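Local coordinates for Esterase/lipase-like protein (Caldicellulosiruptor lactoaceticus 6A, PDB 6A6O) that hydrolyses two kinds of substrate, acting as an acetyl esterase that also cleaves beta-1,4-xylosides, at residues Pro38-His42 / Leu90-Val94; Ser140-His145 / Thr200-Met206; Phe215-Asp221 / Leu246-Gly252. All blocks are in the same frame, centred on the assembly; numbering follows the deposited sequence.

Interaction 1 (Pro38-His42 / Leu90-Val94)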
ATOM      1  N   PRO A  38      17.745   8.667  12.381  1.00 41.97           N
ATOM      2  CA  PRO A  38      16.957   8.263  13.558  1.00 43.38           C
ATOM      3  C   PRO A  38      15.650   7.566  13.221  1.00 40.14           C
ATOM      4  O   PRO A  38      15.047   6.955  14.113  1.00 36.48           O
ATOM      5  CB  PRO A  38      16.699   9.592  14.279  1.00 43.20           C
ATOM      6  CG  PRO A  38      16.724  10.611  13.188  1.00 44.98           C
ATOM      7  CD  PRO A  38      17.764  10.131  12.207  1.00 42.17           C
ATOM      8  N   PHE A  39      15.186   7.629  11.978  1.00 42.03           N
ATOM      9  CA  PHE A  39      13.869   7.088  11.669  1.00 38.48           C
ATOM     10  C   PHE A  39      13.869   5.564  11.728  1.00 37.50           C
ATOM     11  O   PHE A  39      14.729   4.902  11.135  1.00 37.61           O
ATOM     12  CB  PHE A  39      13.407   7.550  10.290  1.00 37.80           C
ATOM     13  CG  PHE A  39      12.081   6.981   9.899  1.00 34.20           C
ATOM     14  CD1 PHE A  39      10.917   7.474  10.462  1.00 36.87           C
ATOM     15  CD2 PHE A  39      12.000   5.927   9.003  1.00 37.04           C
ATOM     16  CE1 PHE A  39       9.686   6.944  10.124  1.00 34.80           C
ATOM     17  CE2 PHE A  39      10.774   5.394   8.659  1.00 33.59           C
ATOM     18  CZ  PHE A  39       9.616   5.906   9.224  1.00 33.10           C
ATOM     19  N   VAL A  40      12.892   5.006  12.430  1.00 35.85           N
ATOM     20  CA  VAL A  40      12.679   3.564  12.521  1.00 34.03           C
ATOM     21  C   VAL A  40      11.369   3.238  11.807  1.00 33.88           C
ATOM     22  O   VAL A  40      10.311   3.717  12.234  1.00 33.48           O
ATOM     23  CB  VAL A  40      12.633   3.097  13.982  1.00 37.91           C
ATOM     24  CG1 VAL A  40      12.301   1.618  14.051  1.00 34.15           C
ATOM     25  CG2 VAL A  40      13.965   3.391  14.664  1.00 38.74           C
ATOM     26  N   PRO A  41      11.382   2.442  10.731  1.00 34.78           N
ATOM     27  CA  PRO A  41      10.120   2.123  10.045  1.00 30.76           C
ATOM     28  C   PRO A  41       9.190   1.353  10.967  1.00 31.81           C
ATOM     29  O   PRO A  41       9.621   0.514  11.765  1.00 31.41           O
ATOM     30  CB  PRO A  41      10.564   1.278   8.842  1.00 28.54           C
ATOM     31  CG  PRO A  41      11.885   0.697   9.260  1.00 34.92           C
ATOM     32  CD  PRO A  41      12.534   1.782  10.090  1.00 32.47           C
ATOM     33  N   HIS A  42       7.902   1.656  10.864  1.00 27.07           N
ATOM     34  CA  HIS A  42       6.948   1.139  11.832  1.00 28.85           C
ATOM     35  C   HIS A  42       5.542   1.241  11.263  1.00 25.89           C
ATOM     36  O   HIS A  42       5.296   1.935  10.273  1.00 29.42           O
ATOM     37  CB  HIS A  42       7.036   1.918  13.150  1.00 28.80           C
ATOM     38  CG  HIS A  42       6.682   3.368  13.020  1.00 27.67           C
ATOM     39  ND1 HIS A  42       7.581   4.318  12.587  1.00 27.95           N
ATOM     40  CD2 HIS A  42       5.529   4.031  13.275  1.00 28.70           C
ATOM     41  CE1 HIS A  42       6.995   5.502  12.572  1.00 32.31           C
ATOM     42  NE2 HIS A  42       5.751   5.355  12.990  1.00 29.34           N
ATOM     43  N   LEU A  90       1.328   2.476   7.379  1.00 24.18           N
ATOM     44  CA  LEU A  90       2.720   2.047   7.249  1.00 26.28           C
ATOM     45  C   LEU A  90       3.605   3.273   7.066  1.00 27.53           C
ATOM     46  O   LEU A  90       3.523   3.972   6.044  1.00 22.96           O
ATOM     47  CB  LEU A  90       2.917   1.080   6.084  1.00 25.40           C
ATOM     48  CG  LEU A  90       4.406   0.762   5.854  1.00 28.34           C
ATOM     49  CD1 LEU A  90       5.020  -0.033   7.042  1.00 27.06           C
ATOM     50  CD2 LEU A  90       4.570  -0.014   4.557  1.00 31.04           C
ATOM     51  N   ASN A  91       4.473   3.528   8.046  1.00 25.82           N
ATOM     52  CA  ASN A  91       5.462   4.590   7.929  1.00 26.70           C
ATOM     53  C   ASN A  91       6.756   3.941   7.461  1.00 30.80           C
ATOM     54  O   ASN A  91       7.615   3.554   8.254  1.00 29.37           O
ATOM     55  CB  ASN A  91       5.604   5.352   9.239  1.00 29.94           C
ATOM     56  CG  ASN A  91       4.465   6.317   9.447  1.00 30.37           C
ATOM     57  OD1 ASN A  91       4.077   7.035   8.522  1.00 31.56           O
ATOM     58  ND2 ASN A  91       3.905   6.333  10.656  1.00 31.37           N
ATOM     59  N   TYR A  92       6.870   3.803   6.144  1.00 27.42           N
ATOM     60  CA  TYR A  92       8.013   3.189   5.500  1.00 26.64           C
ATOM     61  C   TYR A  92       9.132   4.207   5.301  1.00 26.50           C
ATOM     62  O   TYR A  92       8.917   5.422   5.320  1.00 27.14           O
ATOM     63  CB  TYR A  92       7.591   2.613   4.148  1.00 26.59           C
ATOM     64  CG  TYR A  92       6.920   3.624   3.232  1.00 24.20           C
ATOM     65  CD1 TYR A  92       7.671   4.390   2.336  1.00 27.27           C
ATOM     66  CD2 TYR A  92       5.537   3.791   3.237  1.00 24.35           C
ATOM     67  CE1 TYR A  92       7.062   5.308   1.474  1.00 24.58           C
ATOM     68  CE2 TYR A  92       4.917   4.704   2.364  1.00 23.04           C
ATOM     69  CZ  TYR A  92       5.692   5.464   1.498  1.00 24.02           C
ATOM     70  OH  TYR A  92       5.108   6.389   0.647  1.00 24.07           O
ATOM     71  N   ARG A  93      10.333   3.689   5.064  1.00 27.39           N
ATOM     72  CA  ARG A  93      11.496   4.550   4.893  1.00 30.42           C
ATOM     73  C   ARG A  93      11.412   5.351   3.598  1.00 30.49           C
ATOM     74  O   ARG A  93      10.883   4.883   2.579  1.00 27.50           O
ATOM     75  CB  ARG A  93      12.771   3.714   4.901  1.00 29.71           C
ATOM     76  CG  ARG A  93      13.261   3.389   6.304  1.00 33.66           C
ATOM     77  CD  ARG A  93      14.432   2.427   6.278  1.00 32.04           C
ATOM     78  NE  ARG A  93      14.022   1.049   6.052  1.00 28.80           N
ATOM     79  CZ  ARG A  93      14.868   0.033   5.957  1.00 32.52           C
ATOM     80  NH1 ARG A  93      16.178   0.255   6.054  1.00 36.00           N
ATOM     81  NH2 ARG A  93      14.417  -1.196   5.754  1.00 30.57           N
ATOM     82  N   VAL A  94      11.962   6.567   3.643  1.00 28.31           N
ATOM     83  CA  VAL A  94      12.001   7.481   2.516  1.00 30.24           C
ATOM     84  C   VAL A  94      13.415   8.053   2.395  1.00 29.11           C
ATOM     85  O   VAL A  94      14.311   7.695   3.154  1.00 32.18           O
ATOM     86  CB  VAL A  94      10.957   8.609   2.645  1.00 31.42           C
ATOM     87  CG1 VAL A  94       9.547   8.038   2.583  1.00 30.52           C
ATOM     88  CG2 VAL A  94      11.162   9.399   3.948  1.00 32.18           C
TER
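H42 and N91 form an antiparallel hydrogen-bonded pair: N91 N donates to H42 O at 2.9 Å, and H42 N returns a longer bond to N91 O at 3.2 Å. That carbonyl oxygen of N91 has further company, because the F39 ring brings CZ to 3.2 Å from N91 O with the oxygen near the ring plane, and P41 CA makes a CA-H...O contact with it. Beside the backbone pair, N91 CB lies over one face of the H42 imidazole, 3.9 Å from its centroid. The ring is held in this pose by its own segment. With chi1 at 63°, CG sits between backbone N and carbonyl carbon, and H42 ND1 donates in the ring plane to V40 O at 2.8 Å. R93 CG meets the F39 edge at CD2, 3.9 Å away, while R93 NE packs on P41 CG.

A second shell fixes the polar ends: R68 bonds N91 OD1, and the R93 guanidinium forms a salt bridge with D105 of helix 101-115. The pairing illustrates how strand 42-46 joins strand 86-91 antiparallel to it, as expected for the N-terminal half of the mixed sheet in an alpha/beta-hydrolase fold.

Interaction 2 (Ser140-His145 / Thr200-Met206)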
ATOM      1  N   SER A 140       1.445  -1.386  -5.113  1.00 22.47           N
ATOM      2  CA  SER A 140       1.421  -2.197  -6.324  1.00 20.95           C
ATOM      3  C   SER A 140       2.632  -3.120  -6.389  1.00 23.49           C
ATOM      4  O   SER A 140       2.546  -4.206  -6.977  1.00 23.17           O
ATOM      5  CB  SER A 140       1.339  -1.310  -7.575  1.00 22.48           C
ATOM      6  OG  SER A 140       2.573  -0.662  -7.857  1.00 22.05           O
ATOM      7  N   LEU A 141       3.751  -2.716  -5.783  1.00 25.20           N
ATOM      8  CA  LEU A 141       4.944  -3.554  -5.757  1.00 23.85           C
ATOM      9  C   LEU A 141       4.760  -4.740  -4.819  1.00 26.17           C
ATOM     10  O   LEU A 141       5.070  -5.883  -5.174  1.00 25.62           O
ATOM     11  CB  LEU A 141       6.160  -2.729  -5.331  1.00 23.68           C
ATOM     12  CG  LEU A 141       6.687  -1.749  -6.379  1.00 28.24           C
ATOM     13  CD1 LEU A 141       7.870  -0.987  -5.817  1.00 29.80           C
ATOM     14  CD2 LEU A 141       7.064  -2.503  -7.675  1.00 25.25           C
ATOM     15  N   VAL A 142       4.263  -4.491  -3.607  1.00 26.81           N
ATOM     16  CA  VAL A 142       4.042  -5.618  -2.716  1.00 28.38           C
ATOM     17  C   VAL A 142       2.910  -6.502  -3.246  1.00 30.87           C
ATOM     18  O   VAL A 142       2.894  -7.711  -2.992  1.00 29.89           O
ATOM     19  CB  VAL A 142       3.850  -5.081  -1.276  1.00 25.92           C
ATOM     20  CG1 VAL A 142       2.442  -4.568  -1.042  1.00 29.51           C
ATOM     21  CG2 VAL A 142       4.262  -6.128  -0.241  1.00 33.95           C
ATOM     22  N   GLY A 143       2.005  -5.946  -4.062  1.00 26.90           N
ATOM     23  CA  GLY A 143       0.992  -6.731  -4.734  1.00 25.74           C
ATOM     24  C   GLY A 143       1.468  -7.500  -5.947  1.00 26.48           C
ATOM     25  O   GLY A 143       0.681  -8.253  -6.523  1.00 29.59           O
ATOM     26  N   THR A 144       2.724  -7.319  -6.364  1.00 25.73           N
ATOM     27  CA  THR A 144       3.275  -8.046  -7.500  1.00 25.75           C
ATOM     28  C   THR A 144       4.579  -8.761  -7.185  1.00 28.99           C
ATOM     29  O   THR A 144       4.911  -9.715  -7.896  1.00 34.67           O
ATOM     30  CB  THR A 144       3.513  -7.108  -8.708  1.00 24.92           C
ATOM     31  OG1 THR A 144       4.307  -5.980  -8.315  1.00 26.07           O
ATOM     32  CG2 THR A 144       2.189  -6.600  -9.289  1.00 25.42           C
ATOM     33  N   HIS A 145       5.313  -8.346  -6.144  1.00 25.24           N
ATOM     34  CA  HIS A 145       6.624  -8.881  -5.777  1.00 25.82           C
ATOM     35  C   HIS A 145       6.568  -9.812  -4.568  1.00 31.65           C
ATOM     36  O   HIS A 145       7.609 -10.083  -3.956  1.00 34.45           O
ATOM     37  CB  HIS A 145       7.597  -7.747  -5.443  1.00 25.23           C
ATOM     38  CG  HIS A 145       8.209  -7.067  -6.629  1.00 28.12           C
ATOM     39  ND1 HIS A 145       7.473  -6.362  -7.558  1.00 30.30           N
ATOM     40  CD2 HIS A 145       9.507  -6.925  -6.992  1.00 28.74           C
ATOM     41  CE1 HIS A 145       8.288  -5.847  -8.465  1.00 28.56           C
ATOM     42  NE2 HIS A 145       9.525  -6.176  -8.148  1.00 31.12           N
ATOM     43  N   THR A 200      11.575  -3.745 -13.649  1.00 23.66           N
ATOM     44  CA  THR A 200      10.931  -4.578 -12.639  1.00 27.32           C
ATOM     45  C   THR A 200      10.186  -3.753 -11.599  1.00 24.35           C
ATOM     46  O   THR A 200       9.287  -4.281 -10.937  1.00 27.21           O
ATOM     47  CB  THR A 200      11.947  -5.502 -11.954  1.00 28.10           C
ATOM     48  OG1 THR A 200      12.881  -4.711 -11.210  1.00 27.76           O
ATOM     49  CG2 THR A 200      12.691  -6.348 -13.003  1.00 29.55           C
ATOM     50  N   LEU A 201      10.505  -2.466 -11.461  1.00 23.71           N
ATOM     51  CA  LEU A 201       9.772  -1.597 -10.549  1.00 23.52           C
ATOM     52  C   LEU A 201       8.707  -0.767 -11.260  1.00 24.15           C
ATOM     53  O   LEU A 201       8.053   0.069 -10.623  1.00 23.20           O
ATOM     54  CB  LEU A 201      10.737  -0.681  -9.805  1.00 23.42           C
ATOM     55  CG  LEU A 201      11.789  -1.436  -8.999  1.00 22.66           C
ATOM     56  CD1 LEU A 201      12.731  -0.429  -8.330  1.00 26.41           C
ATOM     57  CD2 LEU A 201      11.134  -2.355  -7.960  1.00 24.37           C
ATOM     58  N   SER A 202       8.524  -0.965 -12.565  1.00 21.72           N
ATOM     59  CA  SER A 202       7.323  -0.489 -13.249  1.00 20.94           C
ATOM     60  C   SER A 202       6.285  -1.587 -13.043  1.00 22.11           C
ATOM     61  O   SER A 202       6.331  -2.634 -13.698  1.00 23.65           O
ATOM     62  CB  SER A 202       7.612  -0.206 -14.720  1.00 22.75           C
ATOM     63  OG  SER A 202       8.537   0.869 -14.839  1.00 22.94           O
ATOM     64  N   SER A 203       5.377  -1.376 -12.086  1.00 21.33           N
ATOM     65  CA  SER A 203       4.697  -2.518 -11.487  1.00 24.04           C
ATOM     66  C   SER A 203       3.705  -3.180 -12.434  1.00 25.54           C
ATOM     67  O   SER A 203       3.387  -4.359 -12.236  1.00 23.68           O
ATOM     68  CB  SER A 203       4.001  -2.103 -10.188  1.00 23.34           C
ATOM     69  OG  SER A 203       3.046  -1.066 -10.404  1.00 24.62           O
ATOM     70  N   HIS A 204       3.224  -2.473 -13.464  1.00 21.24           N
ATOM     71  CA  HIS A 204       2.355  -3.142 -14.434  1.00 23.45           C
ATOM     72  C   HIS A 204       3.085  -4.281 -15.141  1.00 27.98           C
ATOM     73  O   HIS A 204       2.451  -5.260 -15.558  1.00 28.08           O
ATOM     74  CB  HIS A 204       1.781  -2.137 -15.448  1.00 23.06           C
ATOM     75  CG  HIS A 204       2.800  -1.475 -16.322  1.00 21.76           C
ATOM     76  ND1 HIS A 204       3.746  -0.593 -15.836  1.00 26.69           N
ATOM     77  CD2 HIS A 204       3.006  -1.544 -17.659  1.00 27.44           C
ATOM     78  CE1 HIS A 204       4.492  -0.155 -16.835  1.00 27.86           C
ATOM     79  NE2 HIS A 204       4.059  -0.713 -17.953  1.00 24.66           N
ATOM     80  N   ASN A 205       4.418  -4.198 -15.239  1.00 24.28           N
ATOM     81  CA  ASN A 205       5.216  -5.262 -15.850  1.00 26.14           C
ATOM     82  C   ASN A 205       5.217  -6.552 -15.032  1.00 26.40           C
ATOM     83  O   ASN A 205       5.512  -7.627 -15.578  1.00 24.77           O
ATOM     84  CB  ASN A 205       6.675  -4.805 -16.014  1.00 24.27           C
ATOM     85  CG  ASN A 205       6.869  -3.785 -17.116  1.00 26.35           C
ATOM     86  OD1 ASN A 205       6.163  -3.778 -18.133  1.00 24.84           O
ATOM     87  ND2 ASN A 205       7.857  -2.915 -16.927  1.00 24.82           N
ATOM     88  N   MET A 206       4.914  -6.475 -13.737  1.00 25.63           N
ATOM     89  CA  MET A 206       5.090  -7.598 -12.829  1.00 24.47           C
ATOM     90  C   MET A 206       3.777  -8.224 -12.384  1.00 26.40           C
ATOM     91  O   MET A 206       3.790  -9.143 -11.560  1.00 25.56           O
ATOM     92  CB  MET A 206       5.907  -7.143 -11.616  1.00 26.72           C
ATOM     93  CG  MET A 206       7.282  -6.645 -12.015  1.00 28.49           C
ATOM     94  SD  MET A 206       8.355  -8.045 -12.450  1.00 33.56           S
ATOM     95  CE  MET A 206       8.416  -8.881 -10.871  1.00 35.18           C
TER
HETATM   96  O   HOH W   1       2.591 -10.685  -9.488  1.00 29.07           O
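M206, S203 and H145 each bury more surface here than any other residue of the contact, in which the end of helix 134-142 and the residues after it meet the loop that follows helix 195-200. M206 folds back on itself, with chi2 at -75° and chi3 at -63°, and this double bend carries its terminal methyl over one face of the H145 imidazole. M206 CE lies 4.1 Å from the H145 ring centroid, offset toward the rim, in a CH-pi contact; the sulfur is farther off and oblique. At the edge of the same ring, near its plane, CE1 of H145 approaches T200 O to 3.1 Å.

Nearer the chain, M206 CB rests on T144 CB at 3.8 Å, the two side chains crossing at about a right angle. A water ties the backbones together here, donating to T144 O and to M206 O, the latter at 2.8 Å.

In an alpha/beta hydrolase the helix behind the nucleophile elbow is a central element, and helix 134-142 begins within a GxSxG sequence (G131, S133, G135) that is consistent with such an elbow. S203 docks onto the helix near its far end: S203 OG donates to S140 OG at 2.6 Å, and S140 OG is in turn bonded to H137 O, so a chain of hydroxyls leads into the helix backbone. H137 also reaches back, its NE2 bonding L201 O.

Around this polar link the packing is apolar. CD2 of L141 lies 4.0 Å from S203 CB and touches L201 CD2 at 4.1 Å, the two leucines meeting through their branch ends, while F233 of helix 228-239 covers both serines.

Interaction 3 (Phe215-Asp221 / Leu246-Gly252)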
ATOM      1  N   PHE A 215      -8.518  -2.556  -6.888  1.00 21.56           N
ATOM      2  CA  PHE A 215      -9.401  -1.416  -7.124  1.00 20.47           C
ATOM      3  C   PHE A 215      -8.494  -0.223  -7.387  1.00 21.38           C
ATOM      4  O   PHE A 215      -7.577   0.030  -6.597  1.00 20.64           O
ATOM      5  CB  PHE A 215     -10.282  -1.178  -5.877  1.00 21.00           C
ATOM      6  CG  PHE A 215     -11.175   0.053  -5.932  1.00 22.00           C
ATOM      7  CD1 PHE A 215     -10.651   1.336  -5.780  1.00 20.76           C
ATOM      8  CD2 PHE A 215     -12.558  -0.095  -6.037  1.00 21.67           C
ATOM      9  CE1 PHE A 215     -11.487   2.454  -5.797  1.00 22.49           C
ATOM     10  CE2 PHE A 215     -13.404   1.017  -6.041  1.00 23.35           C
ATOM     11  CZ  PHE A 215     -12.875   2.292  -5.920  1.00 21.63           C
ATOM     12  N   LEU A 216      -8.727   0.499  -8.485  1.00 20.14           N
ATOM     13  CA  LEU A 216      -7.941   1.689  -8.805  1.00 22.22           C
ATOM     14  C   LEU A 216      -8.849   2.886  -9.011  1.00 20.59           C
ATOM     15  O   LEU A 216      -9.958   2.748  -9.536  1.00 22.09           O
ATOM     16  CB  LEU A 216      -7.109   1.536 -10.096  1.00 21.75           C
ATOM     17  CG  LEU A 216      -6.184   0.336 -10.253  1.00 22.71           C
ATOM     18  CD1 LEU A 216      -6.955  -0.799 -10.948  1.00 23.08           C
ATOM     19  CD2 LEU A 216      -4.938   0.720 -11.060  1.00 20.84           C
ATOM     20  N   TRP A 217      -8.362   4.068  -8.626  1.00 19.21           N
ATOM     21  CA  TRP A 217      -9.021   5.296  -9.059  1.00 19.27           C
ATOM     22  C   TRP A 217      -7.990   6.385  -9.334  1.00 20.03           C
ATOM     23  O   TRP A 217      -6.851   6.338  -8.852  1.00 20.76           O
ATOM     24  CB  TRP A 217     -10.093   5.755  -8.050  1.00 20.01           C
ATOM     25  CG  TRP A 217      -9.573   6.422  -6.806  1.00 20.36           C
ATOM     26  CD1 TRP A 217      -9.213   5.816  -5.634  1.00 24.05           C
ATOM     27  CD2 TRP A 217      -9.381   7.831  -6.604  1.00 21.88           C
ATOM     28  NE1 TRP A 217      -8.808   6.762  -4.712  1.00 21.50           N
ATOM     29  CE2 TRP A 217      -8.898   8.004  -5.281  1.00 22.35           C
ATOM     30  CE3 TRP A 217      -9.569   8.957  -7.406  1.00 24.14           C
ATOM     31  CZ2 TRP A 217      -8.596   9.267  -4.749  1.00 20.83           C
ATOM     32  CZ3 TRP A 217      -9.272  10.210  -6.878  1.00 24.86           C
ATOM     33  CH2 TRP A 217      -8.791  10.350  -5.560  1.00 23.45           C
ATOM     34  N   HIS A 218      -8.401   7.361 -10.149  1.00 21.17           N
ATOM     35  CA  HIS A 218      -7.501   8.377 -10.696  1.00 21.31           C
ATOM     36  C   HIS A 218      -8.353   9.510 -11.254  1.00 23.48           C
ATOM     37  O   HIS A 218      -9.520   9.311 -11.587  1.00 24.26           O
ATOM     38  CB  HIS A 218      -6.618   7.787 -11.810  1.00 20.69           C
ATOM     39  CG  HIS A 218      -5.189   8.252 -11.801  1.00 20.29           C
ATOM     40  ND1 HIS A 218      -4.131   7.373 -11.733  1.00 20.63           N
ATOM     41  CD2 HIS A 218      -4.642   9.488 -11.941  1.00 20.89           C
ATOM     42  CE1 HIS A 218      -2.996   8.047 -11.759  1.00 21.91           C
ATOM     43  NE2 HIS A 218      -3.277   9.333 -11.901  1.00 21.24           N
ATOM     44  N   THR A 219      -7.753  10.689 -11.414  1.00 22.86           N
ATOM     45  CA  THR A 219      -8.403  11.741 -12.195  1.00 23.18           C
ATOM     46  C   THR A 219      -7.721  11.866 -13.551  1.00 22.01           C
ATOM     47  O   THR A 219      -6.495  11.726 -13.665  1.00 20.55           O
ATOM     48  CB  THR A 219      -8.416  13.102 -11.472  1.00 22.63           C
ATOM     49  OG1 THR A 219      -7.078  13.535 -11.185  1.00 24.82           O
ATOM     50  CG2 THR A 219      -9.196  12.995 -10.188  1.00 22.38           C
ATOM     51  N   SER A 220      -8.521  12.106 -14.590  1.00 22.53           N
ATOM     52  CA  SER A 220      -7.970  12.017 -15.934  1.00 21.79           C
ATOM     53  C   SER A 220      -6.980  13.146 -16.214  1.00 25.40           C
ATOM     54  O   SER A 220      -6.024  12.951 -16.974  1.00 25.58           O
ATOM     55  CB  SER A 220      -9.098  11.983 -16.979  1.00 24.81           C
ATOM     56  OG  SER A 220      -9.491  13.269 -17.425  1.00 23.54           O
ATOM     57  N   ASP A 221      -7.155  14.304 -15.579  1.00 24.81           N
ATOM     58  CA  ASP A 221      -6.293  15.449 -15.838  1.00 25.28           C
ATOM     59  C   ASP A 221      -5.217  15.635 -14.773  1.00 26.25           C
ATOM     60  O   ASP A 221      -4.591  16.706 -14.719  1.00 27.27           O
ATOM     61  CB  ASP A 221      -7.142  16.727 -15.983  1.00 26.51           C
ATOM     62  CG  ASP A 221      -7.814  17.148 -14.684  1.00 28.76           C
ATOM     63  OD1 ASP A 221      -7.768  16.397 -13.680  1.00 26.03           O
ATOM     64  OD2 ASP A 221      -8.399  18.254 -14.666  1.00 32.49           O
ATOM     65  N   LEU A 246     -11.982  -0.110 -11.695  1.00 19.91           N
ATOM     66  CA  LEU A 246     -11.248   1.108 -12.009  1.00 20.93           C
ATOM     67  C   LEU A 246     -12.229   2.253 -12.166  1.00 22.32           C
ATOM     68  O   LEU A 246     -13.223   2.126 -12.885  1.00 22.98           O
ATOM     69  CB  LEU A 246     -10.416   0.942 -13.290  1.00 20.81           C
ATOM     70  CG  LEU A 246      -9.844   2.217 -13.935  1.00 24.05           C
ATOM     71  CD1 LEU A 246      -8.798   2.876 -13.078  1.00 26.40           C
ATOM     72  CD2 LEU A 246      -9.265   1.905 -15.327  1.00 29.33           C
ATOM     73  N   HIS A 247     -11.941   3.380 -11.519  1.00 20.53           N
ATOM     74  CA  HIS A 247     -12.777   4.567 -11.647  1.00 21.51           C
ATOM     75  C   HIS A 247     -11.894   5.758 -11.967  1.00 21.61           C
ATOM     76  O   HIS A 247     -11.055   6.146 -11.153  1.00 21.11           O
ATOM     77  CB  HIS A 247     -13.575   4.826 -10.376  1.00 21.06           C
ATOM     78  CG  HIS A 247     -14.489   3.703 -10.012  1.00 21.03           C
ATOM     79  ND1 HIS A 247     -15.666   3.454 -10.686  1.00 23.75           N
ATOM     80  CD2 HIS A 247     -14.393   2.748  -9.059  1.00 21.97           C
ATOM     81  CE1 HIS A 247     -16.260   2.401 -10.157  1.00 22.86           C
ATOM     82  NE2 HIS A 247     -15.510   1.954  -9.166  1.00 24.34           N
ATOM     83  N   ILE A 248     -12.109   6.361 -13.130  1.00 19.29           N
ATOM     84  CA  ILE A 248     -11.406   7.581 -13.500  1.00 21.48           C
ATOM     85  C   ILE A 248     -12.440   8.688 -13.585  1.00 22.75           C
ATOM     86  O   ILE A 248     -13.424   8.580 -14.331  1.00 21.31           O
ATOM     87  CB  ILE A 248     -10.636   7.427 -14.816  1.00 21.13           C
ATOM     88  CG1 ILE A 248      -9.467   6.442 -14.617  1.00 20.95           C
ATOM     89  CG2 ILE A 248     -10.123   8.788 -15.285  1.00 21.48           C
ATOM     90  CD1 ILE A 248      -8.900   5.947 -15.927  1.00 23.68           C
ATOM     91  N   PHE A 249     -12.238   9.729 -12.792  1.00 23.16           N
ATOM     92  CA  PHE A 249     -13.058  10.916 -12.874  1.00 23.00           C
ATOM     93  C   PHE A 249     -12.353  11.978 -13.714  1.00 21.64           C
ATOM     94  O   PHE A 249     -11.117  12.014 -13.770  1.00 21.82           O
ATOM     95  CB  PHE A 249     -13.348  11.441 -11.467  1.00 22.73           C
ATOM     96  CG  PHE A 249     -14.114  10.461 -10.627  1.00 23.64           C
ATOM     97  CD1 PHE A 249     -15.493  10.339 -10.770  1.00 26.26           C
ATOM     98  CD2 PHE A 249     -13.451   9.623  -9.737  1.00 26.14           C
ATOM     99  CE1 PHE A 249     -16.202   9.422 -10.012  1.00 27.73           C
ATOM    100  CE2 PHE A 249     -14.162   8.701  -8.980  1.00 25.56           C
ATOM    101  CZ  PHE A 249     -15.524   8.608  -9.122  1.00 24.59           C
ATOM    102  N   PRO A 250     -13.114  12.824 -14.416  1.00 22.37           N
ATOM    103  CA  PRO A 250     -12.473  13.706 -15.405  1.00 21.95           C
ATOM    104  C   PRO A 250     -11.503  14.702 -14.807  1.00 22.77           C
ATOM    105  O   PRO A 250     -10.423  14.900 -15.375  1.00 24.52           O
ATOM    106  CB  PRO A 250     -13.663  14.423 -16.068  1.00 24.20           C
ATOM    107  CG  PRO A 250     -14.834  13.536 -15.843  1.00 27.41           C
ATOM    108  CD  PRO A 250     -14.583  12.840 -14.522  1.00 22.93           C
ATOM    109  N   HIS A 251     -11.835  15.323 -13.676  1.00 26.42           N
ATOM    110  CA  HIS A 251     -11.073  16.466 -13.193  0.59 26.61           C
ATOM    111  C   HIS A 251     -10.752  16.347 -11.714  1.00 26.48           C
ATOM    112  O   HIS A 251     -11.614  16.005 -10.898  1.00 27.89           O
ATOM    113  CB  HIS A 251     -11.836  17.779 -13.442  0.59 28.38           C
ATOM    114  CG  HIS A 251     -11.963  18.127 -14.890  0.59 26.34           C
ATOM    115  ND1 HIS A 251     -10.878  18.465 -15.671  0.59 31.28           N
ATOM    116  CD2 HIS A 251     -13.041  18.154 -15.710  0.59 30.25           C
ATOM    117  CE1 HIS A 251     -11.285  18.700 -16.907  0.59 27.90           C
ATOM    118  NE2 HIS A 251     -12.594  18.514 -16.958  0.59 24.33           N
ATOM    119  N   GLY A 252      -9.509  16.669 -11.373  1.00 26.20           N
ATOM    120  CA  GLY A 252      -9.129  16.783  -9.981  1.00 25.93           C
ATOM    121  C   GLY A 252      -7.629  16.865  -9.859  1.00 27.69           C
ATOM    122  O   GLY A 252      -6.913  16.119 -10.532  1.00 27.04           O
TER
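D221 faces the turn at H251 and G252 with both carboxylate oxygens. OD1 uses its syn lone pair to accept from G252 N at 2.9 Å. OD2 accepts from H251 ND1 from above the carboxylate plane, though H251 is modelled in two conformers, which leaves this bond less certain than the one to G252 N. Two hydroxyls close the same end: T219 OG1 donates to G252 O at 2.7 Å, and S220 OG reaches P250 O at 2.8 Å, in the carbonyl plane and on a lone pair. In T219 the hydroxyl lies between backbone N and carbonyl carbon (chi1 59°), aimed at the carbonyl of G252.

Behind this cluster runs the parallel ladder of strands 214-219 and 244-249. Its donors alternate between the strands: H247 N to L216 O, H218 N to H247 O, F249 N to H218 O. S220 N continues the run past the strand ends to F249 O at 2.7 Å, and a weak bond from D221 N to P250 O follows. CA-H...O contacts from both strands, such as W217 CA to H247 O, fill in between.

Side chains pack on each face. On one, L216 CB meets L246 CD1, and L216 and I248 press on helix 228-239. On the other, the F215 ring brings CZ to 3.5 Å from H247 CD2, the ring planes oblique to one another; W268 stacks on W217, and E245 holds H247 NE2.

The two strands and helix 228-239 make a beta-alpha-beta unit. Its loops run on directly toward D222 and H254, the probable acid and histidine of an alpha/beta-hydrolase triad.

How the interactions relate
The three contacts are spread across a single chain and never touch. Interactions 1 and 3 reach the same sheet on opposite sides of the chain's centre, their centres 29 Å apart. Interaction 2 lies about 21 Å from interaction 1 and about 20 Å from interaction 3, centre to centre; its nearest atoms come within about 8 Å and 7 Å of them, respectively. A probable S133-H254-D222 triad relates all three. The Y92 side chain of interaction 1 touches the putative nucleophile elbow, interaction 2 docks a loop on the far end of the helix that begins at this elbow, and interaction 3 joins the strand ends from which the chain continues to the presumed acid and histidine.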